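Local coordinates for protein amino acid amide racemase (Ochrobactrum anthropi, PDB 6GIO) that binds pyridoxal-5'-phosphate and belongs to the class-III aminotransferase family of PLP-dependent proteins, here as an assembly of two chains, at residues T127-I133 and E197-F203; S134-Y139 and I149-M155; P168-P172 and V214-F220; L186-F190 and R227-I233. One frame throughout, in Å; residues are numbered along the deposited sequence.

Interaction 1 of 4, residues T127-I133 and E197-F203; sequences TKRSRII and EQVAAVF
R131 sends two N-H groups to one oxygen of Q198. NE and NH2 both donate to Q198 OE1, at 2.8 Å and 2.7 Å. Guanidinium and amide lie side by side, 8° from coplanar. NE uses a lone pair of OE1, and NH2 lies close to the C=O axis. Both bonds lie in the guanidinium plane of R131, consistent with the two groups being held flat. R129 NH1 donates to V199 O at 2.8 Å, nearly in the guanidinium plane, while E197 O sits over one face. CG lies beside the backbone N (chi1 -56°) and the chain then runs extended, which carries the group to these carbonyls. R129 NH2 also donates to H231 O.

Parallel strand pairing follows. R131 N donates to Q198 O, A200 N to R131 O, I133 N to A201 O and F203 N to I133 O.

On one face of the sheet, I133 CD1 reaches V199 CG1 at 3.6 Å, and I133 CG2 meets V202 CG2 at 3.9 Å. On the face of I132 and A201, I132 CD1 rests on A201 CB and also touches A200 CB. I132 CG2 reaches F203 CD1 at 3.8 Å. Here helix 112-127 covers A201 and F203. Chemistry is thus divided by depth: arginines tie down the strand starts near the surface, while buried aliphatic groups and backbone bonds join the strands further in.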
# COMPACT_ATOMS: atom_id res chain seq x y z
N THR C 127 -15.26 -17.70 -4.85
CA THR C 127 -15.56 -18.74 -5.85
C THR C 127 -15.45 -20.15 -5.30
O THR C 127 -16.06 -21.09 -5.85
CB THR C 127 -14.61 -18.68 -7.08
OG1 THR C 127 -13.25 -18.92 -6.70
CG2 THR C 127 -14.74 -17.31 -7.80
N LYS C 128 -14.64 -20.28 -4.26
CA LYS C 128 -14.25 -21.58 -3.68
C LYS C 128 -13.48 -22.44 -4.68
O LYS C 128 -13.52 -23.66 -4.63
CB LYS C 128 -15.46 -22.34 -3.11
CG LYS C 128 -16.13 -21.53 -2.02
CD LYS C 128 -17.49 -22.06 -1.64
CE LYS C 128 -18.05 -21.20 -0.52
NZ LYS C 128 -19.14 -21.90 0.20
N ARG C 129 -12.79 -21.77 -5.58
CA ARG C 129 -11.88 -22.40 -6.50
C ARG C 129 -10.46 -21.87 -6.22
O ARG C 129 -10.29 -20.74 -5.89
CB ARG C 129 -12.31 -22.05 -7.91
CG ARG C 129 -13.75 -22.41 -8.25
CD ARG C 129 -14.00 -21.91 -9.64
NE ARG C 129 -15.30 -22.24 -10.19
CZ ARG C 129 -15.61 -22.19 -11.47
NH1 ARG C 129 -14.68 -21.87 -12.38
NH2 ARG C 129 -16.83 -22.51 -11.85
N SER C 130 -9.45 -22.70 -6.38
CA SER C 130 -8.11 -22.40 -5.91
C SER C 130 -7.13 -22.06 -7.02
O SER C 130 -6.05 -21.51 -6.75
CB SER C 130 -7.60 -23.62 -5.11
OG SER C 130 -7.64 -24.81 -5.92
N ARG C 131 -7.48 -22.42 -8.25
CA ARG C 131 -6.58 -22.27 -9.38
C ARG C 131 -6.73 -20.91 -10.09
O ARG C 131 -7.84 -20.33 -10.15
CB ARG C 131 -6.79 -23.39 -10.38
CG ARG C 131 -6.46 -24.77 -9.83
CD ARG C 131 -6.68 -25.79 -10.93
NE ARG C 131 -6.84 -27.17 -10.45
CZ ARG C 131 -5.85 -28.05 -10.32
NH1 ARG C 131 -4.58 -27.72 -10.61
NH2 ARG C 131 -6.14 -29.27 -9.89
N ILE C 132 -5.60 -20.41 -10.61
CA ILE C 132 -5.53 -19.11 -11.27
C ILE C 132 -4.82 -19.20 -12.62
O ILE C 132 -3.80 -19.85 -12.72
CB ILE C 132 -4.79 -18.06 -10.37
CG1 ILE C 132 -5.61 -17.76 -9.10
CG2 ILE C 132 -4.54 -16.77 -11.13
CD1 ILE C 132 -6.97 -17.15 -9.31
N ILE C 133 -5.35 -18.54 -13.65
CA ILE C 133 -4.67 -18.47 -14.96
C ILE C 133 -3.98 -17.12 -15.06
O ILE C 133 -4.59 -16.10 -14.83
CB ILE C 133 -5.61 -18.74 -16.14
CG1 ILE C 133 -6.24 -20.15 -16.00
CG2 ILE C 133 -4.87 -18.66 -17.49
CD1 ILE C 133 -7.55 -20.31 -16.73
N GLU C 197 -13.35 -25.92 -13.92
CA GLU C 197 -14.23 -25.65 -12.77
C GLU C 197 -13.46 -25.52 -11.46
O GLU C 197 -14.06 -25.19 -10.42
CB GLU C 197 -15.36 -26.71 -12.68
CG GLU C 197 -14.91 -28.07 -12.17
CD GLU C 197 -14.17 -28.98 -13.20
OE1 GLU C 197 -13.99 -28.63 -14.40
OE2 GLU C 197 -13.77 -30.09 -12.76
N GLN C 198 -12.15 -25.71 -11.49
CA GLN C 198 -11.32 -25.46 -10.30
C GLN C 198 -10.56 -24.12 -10.40
O GLN C 198 -9.76 -23.76 -9.53
CB GLN C 198 -10.33 -26.61 -10.07
CG GLN C 198 -11.01 -27.92 -9.70
CD GLN C 198 -10.04 -29.08 -9.57
OE1 GLN C 198 -8.82 -28.94 -9.71
NE2 GLN C 198 -10.58 -30.25 -9.31
N VAL C 199 -10.83 -23.39 -11.47
CA VAL C 199 -10.16 -22.14 -11.74
C VAL C 199 -11.06 -20.99 -11.35
O VAL C 199 -12.17 -20.81 -11.93
CB VAL C 199 -9.77 -22.00 -13.23
CG1 VAL C 199 -9.06 -20.66 -13.44
CG2 VAL C 199 -8.89 -23.16 -13.67
N ALA C 200 -10.60 -20.23 -10.35
CA ALA C 200 -11.32 -19.05 -9.84
C ALA C 200 -11.42 -17.95 -10.91
O ALA C 200 -12.50 -17.38 -11.16
CB ALA C 200 -10.59 -18.47 -8.63
N ALA C 201 -10.27 -17.64 -11.51
CA ALA C 201 -10.11 -16.46 -12.32
C ALA C 201 -8.97 -16.57 -13.30
O ALA C 201 -8.01 -17.32 -13.07
CB ALA C 201 -9.84 -15.30 -11.40
N VAL C 202 -9.04 -15.76 -14.36
CA VAL C 202 -7.92 -15.56 -15.29
C VAL C 202 -7.58 -14.12 -15.17
O VAL C 202 -8.49 -13.27 -15.19
CB VAL C 202 -8.27 -15.91 -16.78
CG1 VAL C 202 -9.59 -15.30 -17.22
CG2 VAL C 202 -7.16 -15.50 -17.75
N PHE C 203 -6.27 -13.84 -15.06
CA PHE C 203 -5.77 -12.47 -15.00
C PHE C 203 -5.16 -12.03 -16.29
O PHE C 203 -4.19 -12.66 -16.78
CB PHE C 203 -4.73 -12.32 -13.91
CG PHE C 203 -5.30 -12.16 -12.53
CD1 PHE C 203 -5.85 -13.24 -11.87
CD2 PHE C 203 -5.21 -10.92 -11.86
CE1 PHE C 203 -6.35 -13.10 -10.56
CE2 PHE C 203 -5.69 -10.77 -10.58
CZ PHE C 203 -6.26 -11.86 -9.92

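Interaction 2 of 4, residues S134-Y139 and I149-M155. With PLP (pyridoxal-5'-phosphate), chain G.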
# COMPACT_ATOMS: atom_id res chain seq x y z
N SER C 134 -2.71 -17.14 -15.37
CA SER C 134 -1.94 -15.94 -15.59
C SER C 134 -1.01 -16.07 -16.84
O SER C 134 -0.95 -17.12 -17.48
CB SER C 134 -1.14 -15.71 -14.34
OG SER C 134 -0.39 -14.54 -14.44
N PHE C 135 -0.29 -15.01 -17.20
CA PHE C 135 0.60 -15.03 -18.36
C PHE C 135 2.06 -14.95 -18.00
O PHE C 135 2.43 -14.23 -17.10
CB PHE C 135 0.25 -13.92 -19.37
CG PHE C 135 -0.95 -14.28 -20.17
CD1 PHE C 135 -0.82 -15.12 -21.27
CD2 PHE C 135 -2.20 -13.95 -19.74
CE1 PHE C 135 -1.94 -15.55 -21.97
CE2 PHE C 135 -3.34 -14.39 -20.42
CZ PHE C 135 -3.20 -15.16 -21.56
N ILE C 136 2.88 -15.71 -18.72
CA ILE C 136 4.33 -15.57 -18.63
C ILE C 136 4.65 -14.11 -18.96
O ILE C 136 4.22 -13.56 -20.01
CB ILE C 136 5.08 -16.54 -19.57
CG1 ILE C 136 4.86 -17.98 -19.14
CG2 ILE C 136 6.59 -16.27 -19.55
CD1 ILE C 136 5.19 -18.99 -20.20
N GLY C 137 5.38 -13.49 -18.05
CA GLY C 137 5.83 -12.13 -18.23
C GLY C 137 4.91 -11.07 -17.64
O GLY C 137 5.26 -9.87 -17.63
N SER C 138 3.76 -11.51 -17.14
CA SER C 138 2.80 -10.63 -16.52
C SER C 138 3.38 -10.11 -15.20
O SER C 138 4.17 -10.77 -14.55
CB SER C 138 1.48 -11.36 -16.26
OG SER C 138 1.60 -12.18 -15.13
N TYR C 139 2.98 -8.90 -14.85
CA TYR C 139 3.47 -8.24 -13.67
C TYR C 139 2.22 -7.70 -13.02
O TYR C 139 1.66 -6.73 -13.50
CB TYR C 139 4.45 -7.13 -14.05
CG TYR C 139 5.11 -6.50 -12.86
CD1 TYR C 139 4.40 -5.59 -12.06
CD2 TYR C 139 6.43 -6.77 -12.54
CE1 TYR C 139 5.00 -4.99 -10.96
CE2 TYR C 139 7.04 -6.17 -11.44
CZ TYR C 139 6.30 -5.28 -10.65
OH TYR C 139 6.85 -4.67 -9.53
N ILE C 149 1.04 -14.56 -8.42
CA ILE C 149 0.30 -14.86 -9.66
C ILE C 149 0.97 -14.21 -10.87
O ILE C 149 0.44 -14.26 -11.96
CB ILE C 149 -1.18 -14.45 -9.54
CG1 ILE C 149 -1.31 -12.96 -9.24
CG2 ILE C 149 -1.87 -15.28 -8.47
CD1 ILE C 149 -2.60 -12.36 -9.74
N SER C 150 2.14 -13.63 -10.68
CA SER C 150 2.84 -12.96 -11.74
C SER C 150 3.77 -13.90 -12.50
O SER C 150 4.26 -14.87 -11.94
CB SER C 150 3.64 -11.79 -11.17
OG SER C 150 2.74 -10.80 -10.66
N GLY C 151 4.02 -13.63 -13.78
CA GLY C 151 4.94 -14.46 -14.56
C GLY C 151 6.25 -13.82 -14.96
O GLY C 151 6.97 -14.38 -15.78
N HIS C 152 6.60 -12.68 -14.40
CA HIS C 152 7.75 -11.94 -14.95
C HIS C 152 9.06 -12.51 -14.42
O HIS C 152 9.14 -12.95 -13.27
CB HIS C 152 7.63 -10.42 -14.70
CG HIS C 152 8.57 -9.57 -15.52
ND1 HIS C 152 9.86 -9.29 -15.13
CD2 HIS C 152 8.38 -8.91 -16.69
CE1 HIS C 152 10.44 -8.51 -16.03
NE2 HIS C 152 9.56 -8.26 -16.99
N THR C 153 10.09 -12.46 -15.26
CA THR C 153 11.44 -12.93 -14.94
C THR C 153 12.08 -12.24 -13.74
O THR C 153 12.93 -12.83 -13.11
CB THR C 153 12.39 -12.78 -16.15
OG1 THR C 153 12.51 -11.40 -16.51
CG2 THR C 153 11.86 -13.53 -17.34
N ALA C 154 11.69 -11.02 -13.39
CA ALA C 154 12.29 -10.35 -12.23
C ALA C 154 11.89 -11.01 -10.89
O ALA C 154 12.61 -10.85 -9.91
CB ALA C 154 11.93 -8.88 -12.22
N MET C 155 10.77 -11.74 -10.87
CA MET C 155 10.28 -12.40 -9.64
C MET C 155 10.44 -13.95 -9.60
O MET C 155 9.86 -14.65 -8.76
CB MET C 155 8.84 -11.99 -9.39
CG MET C 155 8.71 -10.46 -9.29
SD MET C 155 7.29 -9.69 -10.10
CE MET C 155 6.90 -10.88 -11.39
N1 PLP G . -0.28 -4.50 -12.38
C2 PLP G . 0.26 -3.92 -13.48
C2A PLP G . -0.18 -4.25 -14.87
C3 PLP G . 1.35 -2.91 -13.34
O3 PLP G . 1.88 -2.35 -14.43
C4 PLP G . 1.82 -2.52 -12.00
C4A PLP G . 2.91 -1.50 -11.85
C5 PLP G . 1.15 -3.22 -10.85
C6 PLP G . 0.14 -4.18 -11.13
C5A PLP G . 1.60 -2.95 -9.43
O4P PLP G . 1.57 -1.57 -9.04
P PLP G . 2.44 -1.03 -7.82
O1P PLP G . 1.73 0.24 -7.47
O2P PLP G . 3.85 -0.80 -8.35
O3P PLP G . 2.32 -2.09 -6.73
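Y139 and M155 meet close to pyridoxal-5'-phosphate (PLP). M155 SD lies 4.4 Å from the centroid of the Y139 ring, an oblique Met-aromatic contact, with SD nearest to CE2. The two side chains cross at about a right angle. On the PLP side, Y139 CD1 comes within 4.0 Å of PLP C4, and the backbone Y139 O lies 3.1 Å from PLP C2.

Before Y139, hydrogen bonds hold the strand end and the turn after it to 149-155. G151 N donates to both S138 O and S138 OG, at 3.0 Å and 3.1 Å. S138 OG sits between its backbone N and carbonyl carbon (chi1 77°), and from there it donates to F135 O. A weak bond joins G137 N to G151 O. S134 OG donates to I149 O at 2.6 Å. G151 fits against the F135-I136 backbone because it has no side chain.

Further out, E205 OE1 accepts from Y139 N, and D210 O accepts from H152 NE2. L293 of the second subunit packs on Y139. F135 to S138 form a type II beta turn, with G137 at positive phi. This loop brings Y139 to PLP, as in fold type I enzymes, which include class-III aminotransferases.

Interaction 3 of 4, residues P168-P172 and V214-F220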
# COMPACT_ATOMS: atom_id res chain seq x y z
N PRO C 168 2.08 -18.68 -22.33
CA PRO C 168 2.72 -17.64 -23.11
C PRO C 168 1.74 -16.56 -23.55
O PRO C 168 0.54 -16.84 -23.84
CB PRO C 168 3.28 -18.41 -24.33
CG PRO C 168 3.31 -19.84 -23.93
CD PRO C 168 2.16 -19.99 -23.01
N TYR C 169 2.22 -15.33 -23.55
CA TYR C 169 1.44 -14.24 -24.13
C TYR C 169 1.83 -14.09 -25.62
O TYR C 169 2.99 -13.87 -25.95
CB TYR C 169 1.66 -12.94 -23.32
CG TYR C 169 0.66 -11.82 -23.49
CD1 TYR C 169 0.77 -10.93 -24.54
CD2 TYR C 169 -0.35 -11.58 -22.52
CE1 TYR C 169 -0.10 -9.84 -24.65
CE2 TYR C 169 -1.20 -10.50 -22.61
CZ TYR C 169 -1.09 -9.64 -23.70
OH TYR C 169 -1.93 -8.54 -23.81
N PRO C 170 0.88 -14.30 -26.52
CA PRO C 170 1.20 -14.25 -27.94
C PRO C 170 1.71 -12.89 -28.37
O PRO C 170 1.03 -11.88 -28.17
CB PRO C 170 -0.14 -14.46 -28.63
CG PRO C 170 -1.11 -14.81 -27.59
CD PRO C 170 -0.53 -14.62 -26.25
N ASP C 171 2.88 -12.91 -29.00
CA ASP C 171 3.66 -11.73 -29.26
C ASP C 171 3.87 -11.59 -30.78
O ASP C 171 4.67 -12.31 -31.35
CB ASP C 171 4.98 -11.90 -28.55
CG ASP C 171 5.94 -10.76 -28.79
OD1 ASP C 171 5.65 -9.84 -29.62
OD2 ASP C 171 6.98 -10.79 -28.14
N PRO C 172 3.16 -10.66 -31.43
CA PRO C 172 3.34 -10.50 -32.88
C PRO C 172 4.79 -10.22 -33.34
O PRO C 172 5.11 -10.59 -34.44
CB PRO C 172 2.44 -9.31 -33.23
CG PRO C 172 1.51 -9.16 -32.08
CD PRO C 172 2.24 -9.65 -30.87
N VAL C 214 3.66 -5.42 -25.12
CA VAL C 214 3.17 -6.26 -26.17
C VAL C 214 1.66 -6.14 -26.34
O VAL C 214 0.91 -6.47 -25.43
CB VAL C 214 3.53 -7.74 -25.87
CG1 VAL C 214 2.99 -8.67 -26.95
CG2 VAL C 214 5.03 -7.90 -25.77
N VAL C 215 1.22 -5.69 -27.50
CA VAL C 215 -0.19 -5.69 -27.82
C VAL C 215 -0.52 -7.05 -28.41
O VAL C 215 0.07 -7.47 -29.42
CB VAL C 215 -0.58 -4.63 -28.86
CG1 VAL C 215 -2.10 -4.64 -29.13
CG2 VAL C 215 -0.16 -3.25 -28.40
N PRO C 216 -1.51 -7.74 -27.82
CA PRO C 216 -1.81 -9.04 -28.37
C PRO C 216 -2.34 -8.96 -29.80
O PRO C 216 -2.80 -7.89 -30.22
CB PRO C 216 -2.90 -9.57 -27.42
CG PRO C 216 -3.61 -8.33 -26.97
CD PRO C 216 -2.49 -7.31 -26.82
N PRO C 217 -2.31 -10.11 -30.53
CA PRO C 217 -2.97 -10.25 -31.82
C PRO C 217 -4.46 -10.04 -31.65
O PRO C 217 -5.01 -10.47 -30.66
CB PRO C 217 -2.72 -11.72 -32.21
CG PRO C 217 -1.76 -12.27 -31.22
CD PRO C 217 -1.86 -11.41 -30.01
N PRO C 218 -5.09 -9.36 -32.59
CA PRO C 218 -6.51 -9.06 -32.51
C PRO C 218 -7.35 -10.28 -32.24
O PRO C 218 -7.08 -11.32 -32.78
CB PRO C 218 -6.85 -8.53 -33.92
CG PRO C 218 -5.56 -7.94 -34.37
CD PRO C 218 -4.49 -8.85 -33.85
N ALA C 219 -8.34 -10.13 -31.38
CA ALA C 219 -9.36 -11.16 -31.10
C ALA C 219 -8.87 -12.21 -30.10
O ALA C 219 -9.70 -12.93 -29.57
CB ALA C 219 -9.86 -11.83 -32.38
N PHE C 220 -7.57 -12.28 -29.82
CA PHE C 220 -7.07 -13.25 -28.89
C PHE C 220 -7.68 -13.15 -27.47
O PHE C 220 -8.16 -14.16 -26.95
CB PHE C 220 -5.54 -13.20 -28.79
CG PHE C 220 -5.00 -14.02 -27.63
CD1 PHE C 220 -5.02 -15.41 -27.67
CD2 PHE C 220 -4.47 -13.40 -26.52
CE1 PHE C 220 -4.55 -16.17 -26.60
CE2 PHE C 220 -3.98 -14.13 -25.45
CZ PHE C 220 -4.03 -15.52 -25.49
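Y169 reaches across to V214 and P216, its ring running past V214 in the opposite direction. CG stands anti to the backbone N (chi1 -163°), which turns the ring toward the other segment although CB does not point there. From CB outward, the first ring atom to touch is CD1, 4.0 Å from V214 CG1. CE1 meets V214 O at 3.6 Å and P216 CB at 3.9 Å. At the tip, OH packs on P216 CD at 3.3 Å, and its hydrogen-bond partner is E205 O. The ring also meets F135 edge-to-face.

These segments are connecting loops of the large PLP-binding domain of this aminotransferase fold. One follows strand 164-167, and the other leads into helix 220-229. P217 to F220 form a type II beta turn, and A219 is the N-cap residue of that helix.

No hydrogen bond crosses between the segments, and prolines carry much of the packing. P170 O is buried with no partner in the model. P170 CG sits over the centre of the F220 ring, 3.5 Å from its centroid and 8° off the normal, a CH-pi contact. P170 CB meets P217 CG at 3.8 Å. Helix 179-191 touches F220 through A179, V182 and L183.

Interaction 4 of 4, residues L186-F190 and R227-I233; sequences LDYHF and RCRKHGI
D187 and R227 form the salt bridge of this contact. NE and NH1 of R227 each face one carboxylate oxygen. R227 NE donates to D187 OD1 at 2.7 Å, and R227 NH1 donates to D187 OD2 at 3.0 Å. Each oxygen uses its syn lone pair. Carboxylate and guanidinium planes are 12° apart, so the two groups lie nearly flat with one another. A weak third bond runs from NE to OD2. The R227 chain is bent at chi2 (-69°) and again at chi3, and this folds the guanidinium back to the carboxylate. Both residues are partly exposed, so the pair lies at the outer side of the contact.

The apolar contacts centre on F190. Its CZ meets I233 CD1 at 3.6 Å, the two side chains reaching toward each other. C228 SG and R227 O lie at the ring edge, SG being 4.2 Å from F190 CZ. L186 CD1 from the same helix lies over one ring face, offset toward the rim. L186 CD2 also touches C228 SG at 4.2 Å.

One aromatic pair is present. The F190 and H231 rings meet obliquely, with centroids 5.6 Å apart and planes at 76°.

Backbone bonds shape the end of helix 220-229. I233 N to C228 O and G232 N to R229 O, with G232 at positive phi, make a Schellman motif. Beyond the contact, L186, F190 and C228 all touch I133 of strand 131-135. Two helices therefore pack side by side on one face of the sheet, as in an alpha/beta domain, and the second leads into strand 234-238.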
# COMPACT_ATOMS: atom_id res chain seq x y z
N LEU C 186 -4.27 -24.00 -23.66
CA LEU C 186 -5.20 -23.82 -22.54
C LEU C 186 -6.29 -24.86 -22.61
O LEU C 186 -6.63 -25.47 -21.57
CB LEU C 186 -5.84 -22.45 -22.53
CG LEU C 186 -6.86 -22.14 -21.44
CD1 LEU C 186 -6.20 -22.13 -20.07
CD2 LEU C 186 -7.57 -20.82 -21.72
N ASP C 187 -6.82 -25.08 -23.81
CA ASP C 187 -7.86 -26.12 -23.99
C ASP C 187 -7.32 -27.47 -23.52
O ASP C 187 -8.08 -28.26 -22.95
CB ASP C 187 -8.26 -26.30 -25.45
CG ASP C 187 -9.01 -25.13 -26.00
OD1 ASP C 187 -9.67 -24.36 -25.22
OD2 ASP C 187 -8.96 -24.99 -27.25
N TYR C 188 -6.04 -27.73 -23.79
CA TYR C 188 -5.40 -28.99 -23.40
C TYR C 188 -5.27 -29.12 -21.90
O TYR C 188 -5.59 -30.17 -21.34
CB TYR C 188 -4.01 -29.16 -24.04
CG TYR C 188 -3.47 -30.57 -23.91
CD1 TYR C 188 -4.04 -31.65 -24.62
CD2 TYR C 188 -2.37 -30.83 -23.10
CE1 TYR C 188 -3.53 -32.94 -24.51
CE2 TYR C 188 -1.86 -32.10 -22.98
CZ TYR C 188 -2.42 -33.15 -23.68
OH TYR C 188 -1.86 -34.40 -23.50
N HIS C 189 -4.76 -28.08 -21.25
CA HIS C 189 -4.75 -28.05 -19.79
C HIS C 189 -6.18 -28.26 -19.20
O HIS C 189 -6.37 -29.09 -18.32
CB HIS C 189 -4.10 -26.78 -19.31
CG HIS C 189 -2.62 -26.86 -19.25
ND1 HIS C 189 -1.80 -26.56 -20.32
CD2 HIS C 189 -1.79 -27.25 -18.26
CE1 HIS C 189 -0.53 -26.70 -19.97
NE2 HIS C 189 -0.50 -27.12 -18.72
N PHE C 190 -7.18 -27.57 -19.73
CA PHE C 190 -8.55 -27.75 -19.26
C PHE C 190 -9.03 -29.16 -19.38
O PHE C 190 -9.77 -29.60 -18.53
CB PHE C 190 -9.56 -26.83 -19.98
CG PHE C 190 -9.55 -25.39 -19.54
CD1 PHE C 190 -8.83 -24.96 -18.40
CD2 PHE C 190 -10.30 -24.45 -20.24
CE1 PHE C 190 -8.85 -23.63 -18.03
CE2 PHE C 190 -10.36 -23.13 -19.83
CZ PHE C 190 -9.60 -22.72 -18.75
N ARG C 227 -13.42 -18.66 -23.67
CA ARG C 227 -12.96 -20.00 -23.23
C ARG C 227 -13.06 -20.21 -21.71
O ARG C 227 -13.39 -21.30 -21.26
CB ARG C 227 -11.48 -20.24 -23.60
CG ARG C 227 -11.12 -20.42 -25.07
CD ARG C 227 -11.64 -21.71 -25.67
NE ARG C 227 -10.72 -22.28 -26.67
CZ ARG C 227 -10.59 -21.85 -27.92
NH1 ARG C 227 -9.75 -22.47 -28.72
NH2 ARG C 227 -11.27 -20.80 -28.36
N CYS C 228 -12.76 -19.17 -20.94
CA CYS C 228 -12.76 -19.21 -19.49
C CYS C 228 -14.19 -19.04 -18.92
O CYS C 228 -14.61 -19.78 -18.04
CB CYS C 228 -11.83 -18.15 -18.99
SG CYS C 228 -10.08 -18.55 -19.31
N ARG C 229 -14.92 -18.08 -19.46
CA ARG C 229 -16.23 -17.68 -18.99
C ARG C 229 -17.23 -18.80 -19.20
O ARG C 229 -18.12 -18.99 -18.40
CB ARG C 229 -16.68 -16.41 -19.75
CG ARG C 229 -18.12 -15.99 -19.42
CD ARG C 229 -18.36 -14.51 -19.67
NE ARG C 229 -17.55 -13.69 -18.77
CZ ARG C 229 -17.24 -12.42 -18.98
NH1 ARG C 229 -17.62 -11.81 -20.09
NH2 ARG C 229 -16.49 -11.77 -18.10
N LYS C 230 -17.05 -19.57 -20.25
CA LYS C 230 -17.81 -20.79 -20.50
C LYS C 230 -17.84 -21.79 -19.32
O LYS C 230 -18.75 -22.64 -19.25
CB LYS C 230 -17.22 -21.44 -21.77
CG LYS C 230 -17.43 -22.94 -21.95
CD LYS C 230 -16.76 -23.47 -23.22
CE LYS C 230 -17.02 -22.55 -24.41
NZ LYS C 230 -16.86 -23.23 -25.71
N HIS C 231 -16.87 -21.70 -18.41
CA HIS C 231 -16.77 -22.59 -17.24
C HIS C 231 -16.90 -21.86 -15.93
O HIS C 231 -16.51 -22.39 -14.89
CB HIS C 231 -15.43 -23.35 -17.26
CG HIS C 231 -15.20 -24.13 -18.51
ND1 HIS C 231 -15.83 -25.34 -18.76
CD2 HIS C 231 -14.41 -23.89 -19.58
CE1 HIS C 231 -15.45 -25.79 -19.94
NE2 HIS C 231 -14.59 -24.94 -20.46
N GLY C 232 -17.47 -20.65 -15.97
CA GLY C 232 -17.67 -19.85 -14.79
C GLY C 232 -16.40 -19.21 -14.26
O GLY C 232 -16.42 -18.67 -13.16
N ILE C 233 -15.29 -19.27 -15.00
CA ILE C 233 -14.04 -18.63 -14.54
C ILE C 233 -14.25 -17.11 -14.66
O ILE C 233 -14.64 -16.58 -15.71
CB ILE C 233 -12.81 -19.08 -15.38
CG1 ILE C 233 -12.58 -20.58 -15.24
CG2 ILE C 233 -11.56 -18.35 -14.93
CD1 ILE C 233 -11.71 -21.25 -16.27

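Interactions 1 and 2 share strand 131-135. Interaction 1 joins its start to strand 199-204, partly buried and far from the chain centre, whereas interaction 2 is buried at its other end beside pyridoxal-5'-phosphate. Interaction 4 lies about 10 Å from interaction 1, centre to centre. It pairs the helices on that sheet and touches interaction 1 through I233, which packs on strand 199-204, and through H231 O, bonded to R129. Interaction 3 sits next to interaction 2, linked through F135, and connects loops leading to the helices of interaction 4. Chemistry varies with place. Arginine bonds mark the outer contacts 1 and 4, hydroxyl and backbone bonds the buried contact 2, and proline and aromatic packing contact 3.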